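PDB 1VJ0: alcohol dehydrogenase, zinc-containing from Thermotoga maritima, which probably works as a zinc-dependent oxidoreductase of the medium-chain alcohol dehydrogenase family, holding two zinc ions in each subunit. Local coordinates for residues G79-V84 against P100-W106; Y133-R137 against I153-T159; L288-Y294 against L316-K322. One frame throughout, in Å; residues are numbered along the deposited sequence.

Contact 1 of 3, residues G79-V84 against P100-W106; sequences GAGRVV and PGDLIVW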
loop_
_atom_site.group_PDB
_atom_site.type_symbol
_atom_site.label_atom_id
_atom_site.label_comp_id
_atom_site.label_asym_id
_atom_site.label_seq_id
_atom_site.Cartn_x
_atom_site.Cartn_y
_atom_site.Cartn_z
ATOM N N GLY A 79 6.027 28.235 14.654
ATOM C CA GLY A 79 6.238 28.600 16.023
ATOM C C GLY A 79 6.577 27.496 17.016
ATOM O O GLY A 79 6.219 26.324 16.842
ATOM N N ALA A 80 7.325 27.882 18.034
ATOM C CA ALA A 80 7.559 27.037 19.214
ATOM C C ALA A 80 7.496 27.937 20.396
ATOM O O ALA A 80 7.870 29.111 20.317
ATOM C CB ALA A 80 8.895 26.353 19.137
ATOM N N GLY A 81 7.011 27.421 21.510
ATOM C CA GLY A 81 6.979 28.226 22.715
ATOM C C GLY A 81 6.697 27.474 24.022
ATOM O O GLY A 81 6.882 26.265 24.137
ATOM N N ARG A 82 6.275 28.242 25.000
ATOM C CA ARG A 82 6.110 27.812 26.345
ATOM C C ARG A 82 4.695 28.079 26.800
ATOM O O ARG A 82 4.173 29.197 26.634
ATOM C CB ARG A 82 7.085 28.574 27.234
ATOM C CG ARG A 82 7.048 28.144 28.678
ATOM C CD ARG A 82 7.881 28.990 29.618
ATOM N NE ARG A 82 9.322 28.805 29.390
ATOM C CZ ARG A 82 10.172 29.765 28.997
ATOM N NH1 ARG A 82 9.771 31.021 28.787
ATOM N NH2 ARG A 82 11.464 29.462 28.821
ATOM N N VAL A 83 4.101 27.069 27.420
ATOM C CA VAL A 83 2.722 27.166 27.919
ATOM C C VAL A 83 2.667 28.185 29.050
ATOM O O VAL A 83 3.423 28.106 30.028
ATOM C CB VAL A 83 2.159 25.766 28.369
ATOM C CG1 VAL A 83 0.789 25.906 28.947
ATOM C CG2 VAL A 83 2.097 24.837 27.204
ATOM N N VAL A 84 1.751 29.144 28.934
ATOM C CA VAL A 84 1.498 30.094 29.999
ATOM C C VAL A 84 0.281 29.628 30.778
ATOM O O VAL A 84 0.331 29.523 31.985
ATOM C CB VAL A 84 1.292 31.561 29.471
ATOM C CG1 VAL A 84 0.979 32.545 30.620
ATOM C CG2 VAL A 84 2.508 32.018 28.698
ATOM N N PRO A 100 1.579 24.910 32.792
ATOM C CA PRO A 100 2.356 26.152 32.610
ATOM C C PRO A 100 3.848 25.841 32.679
ATOM O O PRO A 100 4.277 25.080 33.531
ATOM C CB PRO A 100 1.919 27.038 33.790
ATOM C CG PRO A 100 0.547 26.518 34.158
ATOM C CD PRO A 100 0.559 25.039 33.842
ATOM N N GLY A 101 4.621 26.368 31.761
ATOM C CA GLY A 101 6.051 26.057 31.747
ATOM C C GLY A 101 6.459 24.992 30.731
ATOM O O GLY A 101 7.652 24.906 30.386
ATOM N N ASP A 102 5.526 24.141 30.280
ATOM C CA ASP A 102 5.849 23.171 29.235
ATOM C C ASP A 102 6.298 23.833 27.939
ATOM O O ASP A 102 5.731 24.845 27.524
ATOM C CB ASP A 102 4.661 22.269 28.901
ATOM C CG ASP A 102 4.345 21.270 30.010
ATOM O OD1 ASP A 102 5.186 21.030 30.895
ATOM O OD2 ASP A 102 3.253 20.680 30.083
ATOM N N LEU A 103 7.282 23.223 27.277
ATOM C CA LEU A 103 7.700 23.650 25.933
ATOM C C LEU A 103 6.908 22.834 24.973
ATOM O O LEU A 103 6.720 21.625 25.181
ATOM C CB LEU A 103 9.202 23.459 25.711
ATOM C CG LEU A 103 10.109 24.194 26.710
ATOM C CD1 LEU A 103 11.554 23.831 26.511
ATOM C CD2 LEU A 103 9.944 25.703 26.622
ATOM N N ILE A 104 6.414 23.494 23.932
ATOM C CA ILE A 104 5.618 22.844 22.916
ATOM C C ILE A 104 5.907 23.322 21.516
ATOM O O ILE A 104 6.402 24.440 21.291
ATOM C CB ILE A 104 4.092 23.019 23.228
ATOM C CG1 ILE A 104 3.650 24.492 23.143
ATOM C CG2 ILE A 104 3.793 22.417 24.563
ATOM C CD1 ILE A 104 2.095 24.668 23.096
ATOM N N VAL A 105 5.579 22.455 20.567
ATOM C CA VAL A 105 5.372 22.844 19.206
ATOM C C VAL A 105 3.983 22.323 18.797
ATOM O O VAL A 105 3.356 21.539 19.520
ATOM C CB VAL A 105 6.464 22.330 18.249
ATOM C CG1 VAL A 105 7.760 22.974 18.571
ATOM C CG2 VAL A 105 6.606 20.791 18.320
ATOM N N TRP A 106 3.482 22.818 17.668
ATOM C CA TRP A 106 2.136 22.519 17.271
ATOM C C TRP A 106 1.966 22.562 15.777
ATOM O O TRP A 106 2.724 23.219 15.032
ATOM C CB TRP A 106 1.126 23.492 17.935
ATOM C CG TRP A 106 1.368 24.939 17.618
ATOM C CD1 TRP A 106 0.796 25.658 16.600
ATOM C CD2 TRP A 106 2.234 25.864 18.309
ATOM N NE1 TRP A 106 1.257 26.946 16.614
ATOM C CE2 TRP A 106 2.147 27.102 17.641
ATOM C CE3 TRP A 106 3.073 25.765 19.409
ATOM C CZ2 TRP A 106 2.864 28.227 18.042
ATOM C CZ3 TRP A 106 3.802 26.883 19.805
ATOM C CH2 TRP A 106 3.687 28.102 19.118
HETATM O O HOH W 1 3.740 25.903 14.685
HETATM O O HOH W 2 9.764 26.443 30.746
#
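V83 meets D102 through its N and G101 through its O, and of all the residues here it has the most surface buried by the contact. Its N gives a hydrogen bond to D102 O (2.8 Å), and its O takes one from G101 N at 2.7 Å, nearly straight at 173°. With chi1 at 177°, CG1 lies opposite the backbone N and comes against P100, while CG2 is turned to I104 CG2, 4.0 Å off; the two side chains cross at about a right angle. G81 comes next. It forms the hydrogen-bonded antiparallel pair with I104, G81 N to I104 O at 3.1 Å and I104 N to G81 O at 2.8 Å. W106 brings the six-membered end of its indole up to the strand, where the missing side chain of G79 leaves room for it: the carbonyl carbon of G79 lies over a face, whereas G81 N sits at the ring edge, 3.7 Å from W106 CZ3. R82, paired with L103 without hydrogen bonds, runs its aliphatic part past the G101 carbonyl, CG 3.7 Å from G101 O. A water then joins the two residues, accepting from R82 NE and donating to G101 O at 2.6 Å. Beyond it NH1 forms a salt bridge to E48 on strand 45-54, the next strand of the sheet. D102 points its carboxylate elsewhere, to K99. The strands belong to the GroES-like domain, and strand 78-86 starts at the zinc ligand E78, just after H77. The chemistry is thus mostly peptide to peptide: main-chain bonds fix the pairing, G79 makes room for the indole, and the charged R82 and D102 find their partners, E48 and K99, outside the two segments.

Contact 2 of 3, residues Y133-R137 against I153-T159; sequences YGINR and IVLDPET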
loop_
_atom_site.group_PDB
_atom_site.type_symbol
_atom_site.label_atom_id
_atom_site.label_comp_id
_atom_site.label_asym_id
_atom_site.label_seq_id
_atom_site.Cartn_x
_atom_site.Cartn_y
_atom_site.Cartn_z
ATOM N N TYR A 133 -2.917 29.372 11.577
ATOM C CA TYR A 133 -2.265 30.479 12.285
ATOM C C TYR A 133 -1.391 31.255 11.334
ATOM O O TYR A 133 -0.688 30.673 10.507
ATOM C CB TYR A 133 -1.429 29.994 13.499
ATOM C CG TYR A 133 -2.285 29.281 14.539
ATOM C CD1 TYR A 133 -3.212 29.974 15.301
ATOM C CD2 TYR A 133 -2.200 27.902 14.704
ATOM C CE1 TYR A 133 -4.068 29.323 16.209
ATOM C CE2 TYR A 133 -2.999 27.260 15.649
ATOM C CZ TYR A 133 -3.934 27.959 16.391
ATOM O OH TYR A 133 -4.727 27.304 17.294
ATOM N N GLY A 134 -1.540 32.569 11.388
ATOM C CA GLY A 134 -0.698 33.490 10.633
ATOM C C GLY A 134 -0.961 33.565 9.136
ATOM O O GLY A 134 -0.222 34.278 8.438
ATOM N N ILE A 135 -1.996 32.861 8.638
ATOM C CA ILE A 135 -2.352 32.833 7.202
ATOM C C ILE A 135 -3.806 33.289 6.943
ATOM O O ILE A 135 -4.039 34.296 6.252
ATOM C CB ILE A 135 -2.039 31.437 6.576
ATOM C CG1 ILE A 135 -0.554 31.101 6.794
ATOM C CG2 ILE A 135 -2.380 31.405 5.068
ATOM C CD1 ILE A 135 -0.022 30.011 5.919
ATOM N N ASN A 136 -4.787 32.587 7.500
ATOM C CA ASN A 136 -6.195 32.944 7.221
ATOM C C ASN A 136 -6.977 33.256 8.491
ATOM O O ASN A 136 -8.190 33.242 8.503
ATOM C CB ASN A 136 -6.895 31.867 6.353
ATOM C CG ASN A 136 -7.006 30.489 7.019
ATOM O OD1 ASN A 136 -6.712 30.292 8.207
ATOM N ND2 ASN A 136 -7.467 29.507 6.218
ATOM N N ARG A 137 -6.245 33.553 9.555
ATOM C CA ARG A 137 -6.782 33.910 10.849
ATOM C C ARG A 137 -6.321 35.315 11.200
ATOM O O ARG A 137 -5.182 35.505 11.607
ATOM C CB ARG A 137 -6.251 32.927 11.880
ATOM C CG ARG A 137 -6.675 31.520 11.613
ATOM C CD ARG A 137 -6.429 30.598 12.766
ATOM N NE ARG A 137 -7.442 30.882 13.755
ATOM C CZ ARG A 137 -7.738 30.105 14.755
ATOM N NH1 ARG A 137 -7.147 28.936 14.862
ATOM N NH2 ARG A 137 -8.694 30.469 15.603
ATOM N N ILE A 153 0.810 33.634 21.526
ATOM C CA ILE A 153 -0.255 33.184 20.642
ATOM C C ILE A 153 -1.293 32.437 21.487
ATOM O O ILE A 153 -0.954 31.814 22.507
ATOM C CB ILE A 153 0.317 32.274 19.500
ATOM C CG1 ILE A 153 -0.743 31.979 18.430
ATOM C CG2 ILE A 153 0.874 30.969 20.094
ATOM C CD1 ILE A 153 -0.148 31.354 17.184
ATOM N N VAL A 154 -2.563 32.555 21.106
ATOM C CA VAL A 154 -3.620 31.778 21.715
ATOM C C VAL A 154 -3.958 30.618 20.787
ATOM O O VAL A 154 -4.366 30.835 19.643
ATOM C CB VAL A 154 -4.887 32.622 21.927
ATOM C CG1 VAL A 154 -6.014 31.769 22.515
ATOM C CG2 VAL A 154 -4.565 33.835 22.832
ATOM N N LEU A 155 -3.767 29.391 21.261
ATOM C CA LEU A 155 -4.028 28.187 20.465
ATOM C C LEU A 155 -5.410 27.650 20.860
ATOM O O LEU A 155 -5.740 27.540 22.049
ATOM C CB LEU A 155 -2.948 27.113 20.728
ATOM C CG LEU A 155 -1.486 27.423 20.473
ATOM C CD1 LEU A 155 -0.718 26.152 20.693
ATOM C CD2 LEU A 155 -1.246 27.916 19.077
ATOM N N ASP A 156 -6.240 27.359 19.871
ATOM C CA ASP A 156 -7.548 26.741 20.098
ATOM C C ASP A 156 -7.393 25.326 20.677
ATOM O O ASP A 156 -6.401 24.682 20.434
ATOM C CB ASP A 156 -8.283 26.564 18.777
ATOM C CG ASP A 156 -8.885 27.846 18.214
ATOM O OD1 ASP A 156 -9.553 28.618 18.932
ATOM O OD2 ASP A 156 -8.760 28.129 17.006
ATOM N N PRO A 157 -8.421 24.803 21.352
ATOM C CA PRO A 157 -8.361 23.451 21.932
ATOM C C PRO A 157 -8.144 22.386 20.890
ATOM O O PRO A 157 -7.572 21.346 21.174
ATOM C CB PRO A 157 -9.723 23.302 22.650
ATOM C CG PRO A 157 -10.627 24.361 22.071
ATOM C CD PRO A 157 -9.696 25.472 21.657
ATOM N N GLU A 158 -8.571 22.651 19.667
ATOM C CA GLU A 158 -8.466 21.682 18.582
ATOM C C GLU A 158 -7.047 21.560 18.025
ATOM O O GLU A 158 -6.781 20.676 17.218
ATOM C CB GLU A 158 -9.403 22.077 17.443
ATOM C CG GLU A 158 -10.856 21.995 17.823
ATOM C CD GLU A 158 -11.390 23.254 18.450
ATOM O OE1 GLU A 158 -10.651 24.235 18.583
ATOM O OE2 GLU A 158 -12.575 23.244 18.817
ATOM N N THR A 159 -6.158 22.481 18.385
ATOM C CA THR A 159 -4.791 22.397 17.941
ATOM C C THR A 159 -4.080 21.079 18.374
ATOM O O THR A 159 -4.084 20.669 19.568
ATOM C CB THR A 159 -3.963 23.553 18.549
ATOM O OG1 THR A 159 -4.596 24.816 18.311
ATOM C CG2 THR A 159 -2.581 23.624 17.904
#
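R137 and D156 reach for each other from opposite directions and join in a salt bridge in which both terminal nitrogens hold the same oxygen: D156 OD2 lies 2.8 Å from R137 NH1 and 2.7 Å from NH2. The oxygen is close to the guanidinium plane, and the two groups are only 22° from coplanar; NH2 comes to the syn side of OD2 and NH1 to the anti side. A second set of bonds centres on the Y133 hydroxyl, which accepts from D156 N (3.0 Å) and donates to T159 OG1 (2.7 Å), the latter lying in the plane of the ring. T159 OG1 in turn donates a hydrogen bond to D156 O at 2.8 Å, an oxygen that also takes T159 N and so closes the type I turn from D156 to T159. The phenol hydroxyl therefore bridges the first and last residues of that turn. Around it the packing is apolar. L155 CD2 sits over one ring face in a CH-pi contact, 4.1 Å from the centroid, and I153 CD1 touches CD1 of Y133 at 3.9 Å. Chi1 of -61° sets the ring opposite the Y133 carbonyl carbon and aims it at the strand end. Here a loop of the GroES-like domain is pinned to the end of strand 152-155, near the zinc site of C55, H77, E78 and C178, with Y133 about 5 Å from H77, side chain to side chain.

Contact 3 of 3, residues L288-Y294 against L316-K322; sequences LRRGGFY and LKNATFK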
loop_
_atom_site.group_PDB
_atom_site.type_symbol
_atom_site.label_atom_id
_atom_site.label_comp_id
_atom_site.label_asym_id
_atom_site.label_seq_id
_atom_site.Cartn_x
_atom_site.Cartn_y
_atom_site.Cartn_z
ATOM N N LEU A 288 13.689 10.790 -14.637
ATOM C CA LEU A 288 12.933 9.769 -13.921
ATOM C C LEU A 288 13.047 8.397 -14.643
ATOM O O LEU A 288 12.903 8.323 -15.889
ATOM C CB LEU A 288 11.465 10.233 -13.852
ATOM C CG LEU A 288 10.509 9.587 -12.842
ATOM C CD1 LEU A 288 10.949 9.845 -11.438
ATOM C CD2 LEU A 288 9.086 10.138 -13.088
ATOM N N ARG A 289 13.313 7.318 -13.891
ATOM C CA ARG A 289 13.285 6.019 -14.511
ATOM C C ARG A 289 11.871 5.616 -14.863
ATOM O O ARG A 289 10.866 6.178 -14.364
ATOM C CB ARG A 289 13.892 4.942 -13.643
ATOM C CG ARG A 289 13.132 4.531 -12.393
ATOM C CD ARG A 289 13.530 3.082 -11.965
ATOM N NE ARG A 289 13.004 2.682 -10.659
ATOM C CZ ARG A 289 11.872 2.005 -10.467
ATOM N NH1 ARG A 289 11.063 1.677 -11.472
ATOM N NH2 ARG A 289 11.550 1.610 -9.253
ATOM N N ARG A 290 11.815 4.685 -15.776
ATOM C CA ARG A 290 10.576 3.954 -16.045
ATOM C C ARG A 290 10.116 3.341 -14.727
ATOM O O ARG A 290 10.887 2.653 -14.095
ATOM C CB ARG A 290 10.830 2.895 -17.083
ATOM C CG ARG A 290 10.985 3.488 -18.453
ATOM C CD ARG A 290 10.968 2.456 -19.518
ATOM N NE ARG A 290 9.640 2.321 -20.105
ATOM C CZ ARG A 290 9.177 1.203 -20.648
ATOM N NH1 ARG A 290 9.918 0.081 -20.655
ATOM N NH2 ARG A 290 7.954 1.176 -21.175
ATOM N N GLY A 291 8.884 3.616 -14.348
ATOM C CA GLY A 291 8.283 3.173 -13.065
ATOM C C GLY A 291 8.555 4.119 -11.907
ATOM O O GLY A 291 8.115 3.862 -10.789
ATOM N N GLY A 292 9.278 5.208 -12.180
ATOM C CA GLY A 292 9.662 6.199 -11.193
ATOM C C GLY A 292 8.534 7.025 -10.572
ATOM O O GLY A 292 7.387 7.071 -11.104
ATOM N N PHE A 293 8.858 7.682 -9.453
ATOM C CA PHE A 293 7.904 8.480 -8.672
ATOM C C PHE A 293 8.351 9.921 -8.496
ATOM O O PHE A 293 9.450 10.215 -8.079
ATOM C CB PHE A 293 7.699 7.766 -7.325
ATOM C CG PHE A 293 6.505 8.210 -6.560
ATOM C CD1 PHE A 293 6.522 9.406 -5.892
ATOM C CD2 PHE A 293 5.419 7.385 -6.425
ATOM C CE1 PHE A 293 5.437 9.809 -5.145
ATOM C CE2 PHE A 293 4.344 7.764 -5.650
ATOM C CZ PHE A 293 4.364 9.004 -5.021
ATOM N N TYR A 294 7.508 10.862 -8.884
ATOM C CA TYR A 294 7.872 12.258 -8.862
ATOM C C TYR A 294 6.885 13.008 -7.956
ATOM O O TYR A 294 5.751 13.187 -8.337
ATOM C CB TYR A 294 7.770 12.769 -10.278
ATOM C CG TYR A 294 8.449 14.068 -10.639
ATOM C CD1 TYR A 294 9.006 14.937 -9.696
ATOM C CD2 TYR A 294 8.619 14.365 -11.961
ATOM C CE1 TYR A 294 9.631 16.123 -10.091
ATOM C CE2 TYR A 294 9.257 15.536 -12.360
ATOM C CZ TYR A 294 9.765 16.405 -11.412
ATOM O OH TYR A 294 10.419 17.532 -11.863
ATOM N N LEU A 316 4.542 5.945 -21.498
ATOM C CA LEU A 316 5.663 5.063 -21.825
ATOM C C LEU A 316 6.561 4.845 -20.584
ATOM O O LEU A 316 7.140 3.743 -20.354
ATOM C CB LEU A 316 6.478 5.686 -22.960
ATOM C CG LEU A 316 7.628 4.825 -23.464
ATOM C CD1 LEU A 316 7.067 3.532 -24.057
ATOM C CD2 LEU A 316 8.404 5.607 -24.523
ATOM N N LYS A 317 6.694 5.894 -19.792
ATOM C CA LYS A 317 7.409 5.775 -18.522
ATOM C C LYS A 317 6.699 5.018 -17.401
ATOM O O LYS A 317 7.320 4.710 -16.410
ATOM C CB LYS A 317 7.801 7.172 -18.023
ATOM C CG LYS A 317 9.199 7.216 -17.659
ATOM C CD LYS A 317 9.635 8.564 -17.179
ATOM C CE LYS A 317 10.354 9.327 -18.262
ATOM N NZ LYS A 317 11.788 9.189 -18.216
ATOM N N ASN A 318 5.392 4.759 -17.494
ATOM C CA ASN A 318 4.635 4.217 -16.379
ATOM C C ASN A 318 4.966 4.988 -15.073
ATOM O O ASN A 318 5.167 4.397 -13.993
ATOM C CB ASN A 318 4.847 2.702 -16.285
ATOM C CG ASN A 318 3.736 1.969 -15.543
ATOM O OD1 ASN A 318 2.851 1.369 -16.165
ATOM N ND2 ASN A 318 3.812 1.957 -14.204
ATOM N N ALA A 319 5.019 6.321 -15.203
ATOM C CA ALA A 319 5.474 7.207 -14.139
ATOM C C ALA A 319 4.342 7.633 -13.231
ATOM O O ALA A 319 3.214 7.744 -13.646
ATOM C CB ALA A 319 6.134 8.483 -14.742
ATOM N N THR A 320 4.641 7.827 -11.953
ATOM C CA THR A 320 3.705 8.467 -11.034
ATOM C C THR A 320 4.158 9.891 -10.790
ATOM O O THR A 320 5.314 10.125 -10.365
ATOM C CB THR A 320 3.643 7.701 -9.677
ATOM O OG1 THR A 320 3.247 6.345 -9.901
ATOM C CG2 THR A 320 2.560 8.243 -8.765
ATOM N N PHE A 321 3.280 10.850 -11.064
ATOM C CA PHE A 321 3.470 12.255 -10.654
ATOM C C PHE A 321 2.464 12.525 -9.566
ATOM O O PHE A 321 1.239 12.239 -9.730
ATOM C CB PHE A 321 3.195 13.250 -11.798
ATOM C CG PHE A 321 4.290 13.275 -12.897
ATOM C CD1 PHE A 321 4.533 12.167 -13.681
ATOM C CD2 PHE A 321 4.984 14.444 -13.189
ATOM C CE1 PHE A 321 5.499 12.205 -14.712
ATOM C CE2 PHE A 321 5.964 14.456 -14.173
ATOM C CZ PHE A 321 6.205 13.353 -14.940
ATOM N N LYS A 322 2.940 12.982 -8.429
ATOM C CA LYS A 322 2.063 13.133 -7.275
ATOM C C LYS A 322 2.217 14.536 -6.728
ATOM O O LYS A 322 3.286 14.863 -6.257
ATOM C CB LYS A 322 2.485 12.124 -6.200
ATOM C CG LYS A 322 1.780 12.211 -4.864
ATOM C CD LYS A 322 0.370 11.673 -4.973
ATOM C CE LYS A 322 -0.570 12.322 -3.995
ATOM N NZ LYS A 322 -2.025 12.086 -4.347
HETATM O O HOH W 3 5.403 1.917 -11.567
#
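F293 and Y294 run parallel to T320 and F321 as paired strands, bonded from Y294 N to T320 O (2.7 Å) and from K322 N to Y294 O; the axes of strands 292-294 and 320-322 come within 4.8 Å. Before the strands, R289 to G292 make a type II turn, and G291 N reaches K317 O at 2.8 Å. R290 then grips the L316 carbonyl side-on: NE at 2.9 Å and NH2 at 2.8 Å both give to L316 O, which lies near the guanidinium plane. K317 bends its chain at chi3 and chi4 to curl back across the turn, so that NZ meets L288 O at 2.7 Å in the carbonyl plane. Together they tie the turn to the chain leaving helix 310-315, which closes with a Schellman motif at N318. On one side of the sheet the F293 ring touches T320 CG2 and the CB of K322; on the other, the Y294 and F321 rings meet obliquely, planes 42° apart, with CD2 of Y294 3.5 Å from F321 CE2. Within one chain, this is the pair at one edge of the six-stranded parallel Rossmann-type sheet. Helix 280-287 covers the Y294 and F321 side, and strand 268-273 flanks 292-296. Beyond T320 to K322 the sheet continues antiparallel into the second subunit, where K322 NZ bonds to N318 O of that chain.

Contacts 1 and 2 are neighbours in the GroES-like domain, their centres about 14 Å apart, whereas contact 3 lies on the opposite side of the chain's centre in the Rossmann-type domain, about 42 Å from contact 1 between centres. All three are largely buried. W106 joins the first two, packing its indole on I153 and L155 and its CB on T159, so W106, and I104 through L155, pack strand 103-106 against the 153-159 segment. Contact 2 relies on side-chain bonds to anchor a loop; contacts 1 and 3 rely on main-chain pairing, antiparallel in one and parallel in the other. Of the three, contact 3 continues a sheet across a subunit interface.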